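Local coordinates for protein dally-like, isoform A (Drosophila melanogaster, PDB 6XTZ) that shields the palmitoleate lipid of Wnt within a hydrophobic pocket, enabling signalling at a distance, as a GPI-anchored cell-surface glypican that also binds hedgehog-family proteins, at residues S211-K216 with L523-N528; N271-M276 with D455-W460. The protein carries 5 engineered substitutions. All blocks are in the same frame, centred on the assembly; numbering follows the deposited sequence.

Contact 1 (S211-K216 with L523-N528)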
ATOM      1  N   SER A 211       3.489  -3.602  -1.150  1.00 37.12           N
ATOM      2  CA  SER A 211       3.744  -4.795  -1.951  1.00 32.63           C
ATOM      3  C   SER A 211       4.663  -5.763  -1.218  1.00 36.83           C
ATOM      4  O   SER A 211       4.517  -6.984  -1.346  1.00 44.09           O
ATOM      5  CB  SER A 211       4.345  -4.406  -3.301  1.00 35.22           C
ATOM      6  OG  SER A 211       4.731  -5.556  -4.035  1.00 42.92           O
ATOM      7  N   GLU A 212       5.612  -5.237  -0.441  1.00 40.54           N
ATOM      8  CA  GLU A 212       6.540  -6.098   0.284  1.00 38.41           C
ATOM      9  C   GLU A 212       5.848  -6.795   1.450  1.00 41.16           C
ATOM     10  O   GLU A 212       6.018  -8.004   1.650  1.00 47.50           O
ATOM     11  CB  GLU A 212       7.736  -5.284   0.777  1.00 40.52           C
ATOM     12  CG  GLU A 212       8.582  -4.681  -0.334  1.00 51.20           C
ATOM     13  CD  GLU A 212       9.640  -3.728   0.189  1.00 56.11           C
ATOM     14  OE1 GLU A 212       9.536  -3.302   1.359  1.00 58.03           O
ATOM     15  OE2 GLU A 212      10.578  -3.405  -0.571  1.00 62.37           O
ATOM     16  N   VAL A 213       5.065  -6.049   2.235  1.00 36.01           N
ATOM     17  CA  VAL A 213       4.402  -6.659   3.384  1.00 38.57           C
ATOM     18  C   VAL A 213       3.326  -7.636   2.930  1.00 41.46           C
ATOM     19  O   VAL A 213       3.082  -8.649   3.594  1.00 47.86           O
ATOM     20  CB  VAL A 213       3.830  -5.583   4.329  1.00 40.93           C
ATOM     21  CG1 VAL A 213       4.940  -4.682   4.844  1.00 41.91           C
ATOM     22  CG2 VAL A 213       2.739  -4.770   3.646  1.00 39.58           C
ATOM     23  N   ALA A 214       2.674  -7.364   1.796  1.00 41.00           N
ATOM     24  CA  ALA A 214       1.694  -8.308   1.270  1.00 41.84           C
ATOM     25  C   ALA A 214       2.358  -9.617   0.870  1.00 44.88           C
ATOM     26  O   ALA A 214       1.809 -10.699   1.108  1.00 45.42           O
ATOM     27  CB  ALA A 214       0.954  -7.696   0.081  1.00 36.80           C
ATOM     28  N   LYS A 215       3.548  -9.540   0.270  1.00 45.05           N
ATOM     29  CA  LYS A 215       4.261 -10.752  -0.117  1.00 39.12           C
ATOM     30  C   LYS A 215       4.689 -11.566   1.098  1.00 40.38           C
ATOM     31  O   LYS A 215       4.698 -12.800   1.042  1.00 43.97           O
ATOM     32  CB  LYS A 215       5.473 -10.390  -0.975  1.00 35.47           C
ATOM     33  CG  LYS A 215       6.178 -11.581  -1.602  1.00 43.67           C
ATOM     34  CD  LYS A 215       7.293 -11.123  -2.532  1.00 58.69           C
ATOM     35  CE  LYS A 215       7.998 -12.301  -3.185  1.00 68.68           C
ATOM     36  NZ  LYS A 215       9.094 -11.855  -4.090  1.00 73.40           N
ATOM     37  N   LYS A 216       5.038 -10.899   2.200  1.00 40.74           N
ATOM     38  CA  LYS A 216       5.459 -11.608   3.404  1.00 46.28           C
ATOM     39  C   LYS A 216       4.310 -12.341   4.087  1.00 45.49           C
ATOM     40  O   LYS A 216       4.561 -13.282   4.847  1.00 43.79           O
ATOM     41  CB  LYS A 216       6.106 -10.637   4.389  1.00 49.32           C
ATOM     42  CG  LYS A 216       7.454 -10.092   3.947  1.00 56.82           C
ATOM     43  CD  LYS A 216       8.535 -11.152   4.057  1.00 64.66           C
ATOM     44  CE  LYS A 216       9.906 -10.577   3.747  1.00 69.02           C
ATOM     45  NZ  LYS A 216      10.981 -11.597   3.902  1.00 73.12           N
ATOM     46  N   LEU A 523       2.626  -5.851  10.061  1.00 43.19           N
ATOM     47  CA  LEU A 523       1.664  -4.879  10.560  1.00 39.99           C
ATOM     48  C   LEU A 523       2.350  -3.568  10.921  1.00 44.22           C
ATOM     49  O   LEU A 523       1.800  -2.486  10.687  1.00 45.13           O
ATOM     50  CB  LEU A 523       0.929  -5.457  11.766  1.00 35.76           C
ATOM     51  CG  LEU A 523      -0.354  -4.760  12.205  1.00 42.31           C
ATOM     52  CD1 LEU A 523      -1.388  -4.805  11.093  1.00 43.92           C
ATOM     53  CD2 LEU A 523      -0.883  -5.421  13.465  1.00 40.15           C
ATOM     54  N   SER A 524       3.561  -3.646  11.477  1.00 43.73           N
ATOM     55  CA  SER A 524       4.276  -2.439  11.878  1.00 43.69           C
ATOM     56  C   SER A 524       4.753  -1.647  10.666  1.00 44.20           C
ATOM     57  O   SER A 524       4.699  -0.412  10.668  1.00 47.26           O
ATOM     58  CB  SER A 524       5.453  -2.807  12.780  1.00 49.64           C
ATOM     59  OG  SER A 524       6.148  -1.650  13.211  1.00 57.00           O
ATOM     60  N   HIS A 525       5.227  -2.337   9.625  1.00 40.98           N
ATOM     61  CA  HIS A 525       5.652  -1.641   8.414  1.00 43.17           C
ATOM     62  C   HIS A 525       4.468  -0.988   7.712  1.00 44.56           C
ATOM     63  O   HIS A 525       4.581   0.138   7.211  1.00 38.22           O
ATOM     64  CB  HIS A 525       6.361  -2.609   7.467  1.00 44.72           C
ATOM     65  CG  HIS A 525       7.681  -3.097   7.976  1.00 52.39           C
ATOM     66  ND1 HIS A 525       8.471  -2.358   8.830  1.00 56.16           N
ATOM     67  CD2 HIS A 525       8.351  -4.252   7.751  1.00 54.84           C
ATOM     68  CE1 HIS A 525       9.570  -3.036   9.107  1.00 54.66           C
ATOM     69  NE2 HIS A 525       9.522  -4.189   8.465  1.00 55.67           N
ATOM     70  N   LEU A 526       3.326  -1.680   7.662  1.00 36.16           N
ATOM     71  CA  LEU A 526       2.149  -1.109   7.019  1.00 38.61           C
ATOM     72  C   LEU A 526       1.654   0.124   7.764  1.00 45.15           C
ATOM     73  O   LEU A 526       1.310   1.134   7.141  1.00 46.37           O
ATOM     74  CB  LEU A 526       1.041  -2.157   6.917  1.00 34.93           C
ATOM     75  CG  LEU A 526      -0.227  -1.718   6.184  1.00 33.69           C
ATOM     76  CD1 LEU A 526       0.095  -1.300   4.757  1.00 33.67           C
ATOM     77  CD2 LEU A 526      -1.271  -2.821   6.198  1.00 33.32           C
ATOM     78  N   LYS A 527       1.615   0.064   9.098  1.00 45.99           N
ATOM     79  CA  LYS A 527       1.208   1.233   9.870  1.00 48.28           C
ATOM     80  C   LYS A 527       2.209   2.371   9.713  1.00 43.16           C
ATOM     81  O   LYS A 527       1.829   3.547   9.709  1.00 41.76           O
ATOM     82  CB  LYS A 527       1.047   0.869  11.347  1.00 50.65           C
ATOM     83  CG  LYS A 527      -0.129  -0.044  11.649  1.00 57.67           C
ATOM     84  CD  LYS A 527      -0.214  -0.358  13.136  1.00 61.06           C
ATOM     85  CE  LYS A 527      -1.377  -1.288  13.442  1.00 68.69           C
ATOM     86  NZ  LYS A 527      -1.432  -1.658  14.885  1.00 74.46           N
ATOM     87  N   ASN A 528       3.496   2.038   9.586  1.00 42.23           N
ATOM     88  CA  ASN A 528       4.516   3.067   9.418  1.00 45.55           C
ATOM     89  C   ASN A 528       4.309   3.841   8.122  1.00 46.13           C
ATOM     90  O   ASN A 528       4.484   5.065   8.084  1.00 45.04           O
ATOM     91  CB  ASN A 528       5.906   2.433   9.451  1.00 52.43           C
ATOM     92  CG  ASN A 528       7.015   3.457   9.334  1.00 65.30           C
ATOM     93  OD1 ASN A 528       6.861   4.605   9.749  1.00 65.51           O
ATOM     94  ND2 ASN A 528       8.142   3.047   8.763  1.00 74.29           N
TER
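V213 lays its CG1 methyl against the CB of H525, a 3.6 Å contact that is the closest approach between residues 211-216 and 523-528. Both segments are helical, and they run in broadly opposite directions, at a slant, within the elongated all-helical core of the glypican: one belongs to helix 185-216, the other to helix 513-538, more than 300 residues further along the chain. The pair illustrates how a small interface can depend on one branched residue facing two neighbours of the next helix. The backbones come nearest at V213 and L526, whose CA atoms are 7.0 Å apart, and the CB of V213 points at the partner helix. Its two methyls then divide the work. CG1, anti to the carbonyl carbon (chi1 -60°), reaches H525 and also comes to 4.4 Å from the backbone N of L526. CG2 takes the crowded position between backbone N and carbonyl carbon and lies along the L526 side, 4.5 Å from the CB of that leucine.

The contact is purely apolar. H525 is exposed to solvent and contributes the root of its side chain rather than its imidazole, which V213 meets obliquely. V213 and L526 are buried, and F265 of helix 263-283 touches both side chains, so a third helix meets the buried part of the contact. On the far side of helix 185-216, A214 packs on M76 of helix 51-110, and the OG of S211 is hydrogen-bonded to the carbonyl O of S77.

Contact 2 (N271-M276 with D455-W460)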
ATOM      1  N   ASN A 271      -6.914   1.505   5.831  1.00 42.21           N
ATOM      2  CA  ASN A 271      -6.335   2.806   6.163  1.00 44.87           C
ATOM      3  C   ASN A 271      -5.248   3.187   5.167  1.00 42.19           C
ATOM      4  O   ASN A 271      -5.120   4.357   4.792  1.00 48.94           O
ATOM      5  CB  ASN A 271      -5.774   2.794   7.585  1.00 42.02           C
ATOM      6  CG  ASN A 271      -6.849   2.621   8.640  1.00 45.41           C
ATOM      7  OD1 ASN A 271      -8.026   2.883   8.396  1.00 51.05           O
ATOM      8  ND2 ASN A 271      -6.446   2.185   9.826  1.00 42.08           N
ATOM      9  N   PHE A 272      -4.452   2.206   4.730  1.00 41.22           N
ATOM     10  CA  PHE A 272      -3.443   2.464   3.709  1.00 42.42           C
ATOM     11  C   PHE A 272      -4.084   2.911   2.401  1.00 39.88           C
ATOM     12  O   PHE A 272      -3.604   3.850   1.756  1.00 38.03           O
ATOM     13  CB  PHE A 272      -2.590   1.213   3.488  1.00 39.22           C
ATOM     14  CG  PHE A 272      -1.835   1.215   2.188  1.00 37.60           C
ATOM     15  CD1 PHE A 272      -0.651   1.922   2.059  1.00 33.37           C
ATOM     16  CD2 PHE A 272      -2.308   0.505   1.094  1.00 39.15           C
ATOM     17  CE1 PHE A 272       0.046   1.923   0.865  1.00 34.05           C
ATOM     18  CE2 PHE A 272      -1.618   0.505  -0.104  1.00 41.02           C
ATOM     19  CZ  PHE A 272      -0.440   1.218  -0.219  1.00 36.91           C
ATOM     20  N   ALA A 273      -5.168   2.248   1.990  1.00 37.45           N
ATOM     21  CA  ALA A 273      -5.819   2.605   0.733  1.00 38.20           C
ATOM     22  C   ALA A 273      -6.459   3.985   0.811  1.00 38.67           C
ATOM     23  O   ALA A 273      -6.470   4.726  -0.178  1.00 39.71           O
ATOM     24  CB  ALA A 273      -6.860   1.552   0.361  1.00 30.37           C
ATOM     25  N   MET A 274      -7.006   4.345   1.974  1.00 41.93           N
ATOM     26  CA  MET A 274      -7.620   5.660   2.119  1.00 40.94           C
ATOM     27  C   MET A 274      -6.565   6.757   2.163  1.00 43.67           C
ATOM     28  O   MET A 274      -6.777   7.851   1.628  1.00 41.75           O
ATOM     29  CB  MET A 274      -8.496   5.698   3.373  1.00 48.99           C
ATOM     30  CG  MET A 274      -9.735   4.821   3.286  1.00 64.33           C
ATOM     31  SD  MET A 274     -10.820   4.950   4.723  1.00 75.74           S
ATOM     32  CE  MET A 274      -9.753   4.320   6.015  1.00 73.88           C
ATOM     33  N   ALA A 275      -5.420   6.484   2.789  1.00 41.34           N
ATOM     34  CA  ALA A 275      -4.348   7.472   2.816  1.00 36.12           C
ATOM     35  C   ALA A 275      -3.693   7.610   1.448  1.00 38.28           C
ATOM     36  O   ALA A 275      -3.281   8.709   1.060  1.00 40.21           O
ATOM     37  CB  ALA A 275      -3.317   7.098   3.878  1.00 31.78           C
ATOM     38  N   MET A 276      -3.590   6.507   0.700  1.00 38.59           N
ATOM     39  CA  MET A 276      -3.055   6.579  -0.657  1.00 39.12           C
ATOM     40  C   MET A 276      -3.950   7.413  -1.561  1.00 38.41           C
ATOM     41  O   MET A 276      -3.460   8.165  -2.410  1.00 35.04           O
ATOM     42  CB  MET A 276      -2.882   5.174  -1.234  1.00 34.74           C
ATOM     43  CG  MET A 276      -1.670   4.439  -0.711  1.00 39.82           C
ATOM     44  SD  MET A 276      -0.118   5.051  -1.389  1.00 38.69           S
ATOM     45  CE  MET A 276      -0.272   4.532  -3.094  1.00 33.67           C
ATOM     46  N   ASP A 455      -9.015  -0.584  -6.047  1.00 45.85           N
ATOM     47  CA  ASP A 455      -9.544  -1.924  -6.285  1.00 44.14           C
ATOM     48  C   ASP A 455      -9.158  -2.884  -5.166  1.00 38.30           C
ATOM     49  O   ASP A 455      -9.965  -3.728  -4.762  1.00 46.23           O
ATOM     50  CB  ASP A 455      -9.055  -2.455  -7.634  1.00 47.29           C
ATOM     51  CG  ASP A 455      -9.636  -1.693  -8.814  1.00 53.26           C
ATOM     52  OD1 ASP A 455     -10.724  -1.096  -8.670  1.00 55.38           O
ATOM     53  OD2 ASP A 455      -9.004  -1.702  -9.893  1.00 51.32           O
ATOM     54  N   TYR A 456      -7.934  -2.772  -4.651  1.00 39.07           N
ATOM     55  CA  TYR A 456      -7.428  -3.668  -3.620  1.00 43.23           C
ATOM     56  C   TYR A 456      -7.737  -3.193  -2.206  1.00 42.85           C
ATOM     57  O   TYR A 456      -7.145  -3.709  -1.252  1.00 37.11           O
ATOM     58  CB  TYR A 456      -5.916  -3.853  -3.772  1.00 42.75           C
ATOM     59  CG  TYR A 456      -5.497  -4.542  -5.051  1.00 42.15           C
ATOM     60  CD1 TYR A 456      -5.958  -5.815  -5.360  1.00 45.39           C
ATOM     61  CD2 TYR A 456      -4.625  -3.928  -5.938  1.00 44.66           C
ATOM     62  CE1 TYR A 456      -5.571  -6.450  -6.528  1.00 49.73           C
ATOM     63  CE2 TYR A 456      -4.234  -4.552  -7.103  1.00 48.89           C
ATOM     64  CZ  TYR A 456      -4.708  -5.811  -7.395  1.00 47.52           C
ATOM     65  OH  TYR A 456      -4.314  -6.427  -8.559  1.00 49.20           O
ATOM     66  N   LYS A 457      -8.645  -2.226  -2.050  1.00 46.10           N
ATOM     67  CA  LYS A 457      -8.961  -1.707  -0.723  1.00 45.44           C
ATOM     68  C   LYS A 457      -9.549  -2.795   0.168  1.00 43.24           C
ATOM     69  O   LYS A 457      -9.112  -2.985   1.308  1.00 42.34           O
ATOM     70  CB  LYS A 457      -9.924  -0.525  -0.841  1.00 46.56           C
ATOM     71  CG  LYS A 457     -10.323   0.105   0.486  1.00 50.36           C
ATOM     72  CD  LYS A 457     -11.064   1.419   0.263  1.00 56.68           C
ATOM     73  CE  LYS A 457     -11.486   2.062   1.576  1.00 61.31           C
ATOM     74  NZ  LYS A 457     -12.509   1.255   2.292  1.00 70.63           N
ATOM     75  N   LYS A 458     -10.545  -3.521  -0.340  1.00 38.83           N
ATOM     76  CA  LYS A 458     -11.205  -4.589   0.400  1.00 44.91           C
ATOM     77  C   LYS A 458     -10.634  -5.963   0.066  1.00 46.50           C
ATOM     78  O   LYS A 458     -11.339  -6.970   0.186  1.00 47.92           O
ATOM     79  CB  LYS A 458     -12.709  -4.566   0.130  1.00 49.26           C
ATOM     80  CG  LYS A 458     -13.393  -3.247   0.456  1.00 54.16           C
ATOM     81  CD  LYS A 458     -13.544  -3.052   1.955  1.00 61.91           C
ATOM     82  CE  LYS A 458     -14.420  -1.848   2.266  1.00 65.13           C
ATOM     83  NZ  LYS A 458     -14.674  -1.710   3.726  1.00 71.75           N
ATOM     84  N   PHE A 459      -9.365  -6.023  -0.350  1.00 43.55           N
ATOM     85  CA  PHE A 459      -8.800  -7.278  -0.836  1.00 39.68           C
ATOM     86  C   PHE A 459      -8.803  -8.352   0.244  1.00 40.56           C
ATOM     87  O   PHE A 459      -9.171  -9.503  -0.017  1.00 33.80           O
ATOM     88  CB  PHE A 459      -7.378  -7.052  -1.355  1.00 36.06           C
ATOM     89  CG  PHE A 459      -6.636  -8.326  -1.653  1.00 41.50           C
ATOM     90  CD1 PHE A 459      -6.803  -8.973  -2.867  1.00 40.26           C
ATOM     91  CD2 PHE A 459      -5.777  -8.882  -0.717  1.00 45.12           C
ATOM     92  CE1 PHE A 459      -6.127 -10.149  -3.141  1.00 42.40           C
ATOM     93  CE2 PHE A 459      -5.102 -10.059  -0.985  1.00 37.47           C
ATOM     94  CZ  PHE A 459      -5.276 -10.691  -2.199  1.00 36.67           C
ATOM     95  N   TRP A 460      -8.398  -7.997   1.463  1.00 43.84           N
ATOM     96  CA  TRP A 460      -8.213  -9.002   2.503  1.00 44.71           C
ATOM     97  C   TRP A 460      -9.542  -9.499   3.062  1.00 42.20           C
ATOM     98  O   TRP A 460      -9.698 -10.699   3.310  1.00 40.82           O
ATOM     99  CB  TRP A 460      -7.324  -8.437   3.611  1.00 43.07           C
ATOM    100  CG  TRP A 460      -5.958  -8.079   3.109  1.00 43.91           C
ATOM    101  CD1 TRP A 460      -5.513  -6.838   2.758  1.00 47.56           C
ATOM    102  CD2 TRP A 460      -4.868  -8.978   2.873  1.00 39.38           C
ATOM    103  NE1 TRP A 460      -4.209  -6.908   2.329  1.00 45.31           N
ATOM    104  CE2 TRP A 460      -3.790  -8.210   2.390  1.00 41.81           C
ATOM    105  CE3 TRP A 460      -4.697 -10.357   3.032  1.00 34.99           C
ATOM    106  CZ2 TRP A 460      -2.558  -8.774   2.062  1.00 41.03           C
ATOM    107  CZ3 TRP A 460      -3.474 -10.916   2.704  1.00 40.56           C
ATOM    108  CH2 TRP A 460      -2.420 -10.126   2.226  1.00 39.75           C
TER
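K457 packs its aliphatic chain on A273 and M274, where the connection between helices 441-455 and 459-467 passes over helix 263-283 in the helical core of the glypican. Residues 456-459 form a type I beta turn, whose backbone bond from F459 N to Y456 O is weak, and its second residue is the one that meets the helix.

The van der Waals contacts come in two places. Near the backbone, the A273 methyl sits against the root of the lysine: A273 CB lies 3.8 Å from K457 CG, and with so small a side chain A273 CA and K457 CA lie 5.5 Å apart. Further out, K457 has CG anti to its own N (chi1 -180°) and stays extended as far as CE, which carries CE to M274, whose side chain it crosses obliquely.

Polar interactions tie the same turn to the preceding part of helix 263-283: the carbonyl O of Y456 accepts a hydrogen bond from W269 NE1, and K458 NZ forms a salt bridge with E270. Aromatic packing follows, with W460 meeting W269 and F265 edge-to-face. Where the lysine passes the exposed M274, K457 CE lies 3.7 Å from M274 CG.

Contacts 1 and 2 show how one bundle combines different kinds of packing around a shared element. Helix 263-283 supplies half of contact 2 and, through F265, covers contact 1, so both are organised about it although their centres are about 13 Å apart. Contact 1 joins two helices through a valine methyl set against a histidine CB, with a leucine beside it, and is the more deeply buried. Contact 2 joins a helix to a turn, runs from a buried alanine out to an exposed methionine, and depends on the methylenes of a charged residue, with polar bonds nearby. The two meet where L526 CD1 packs 3.9 Å from F272 CB, and A214 CB lies 4.2 Å from W460 CZ2.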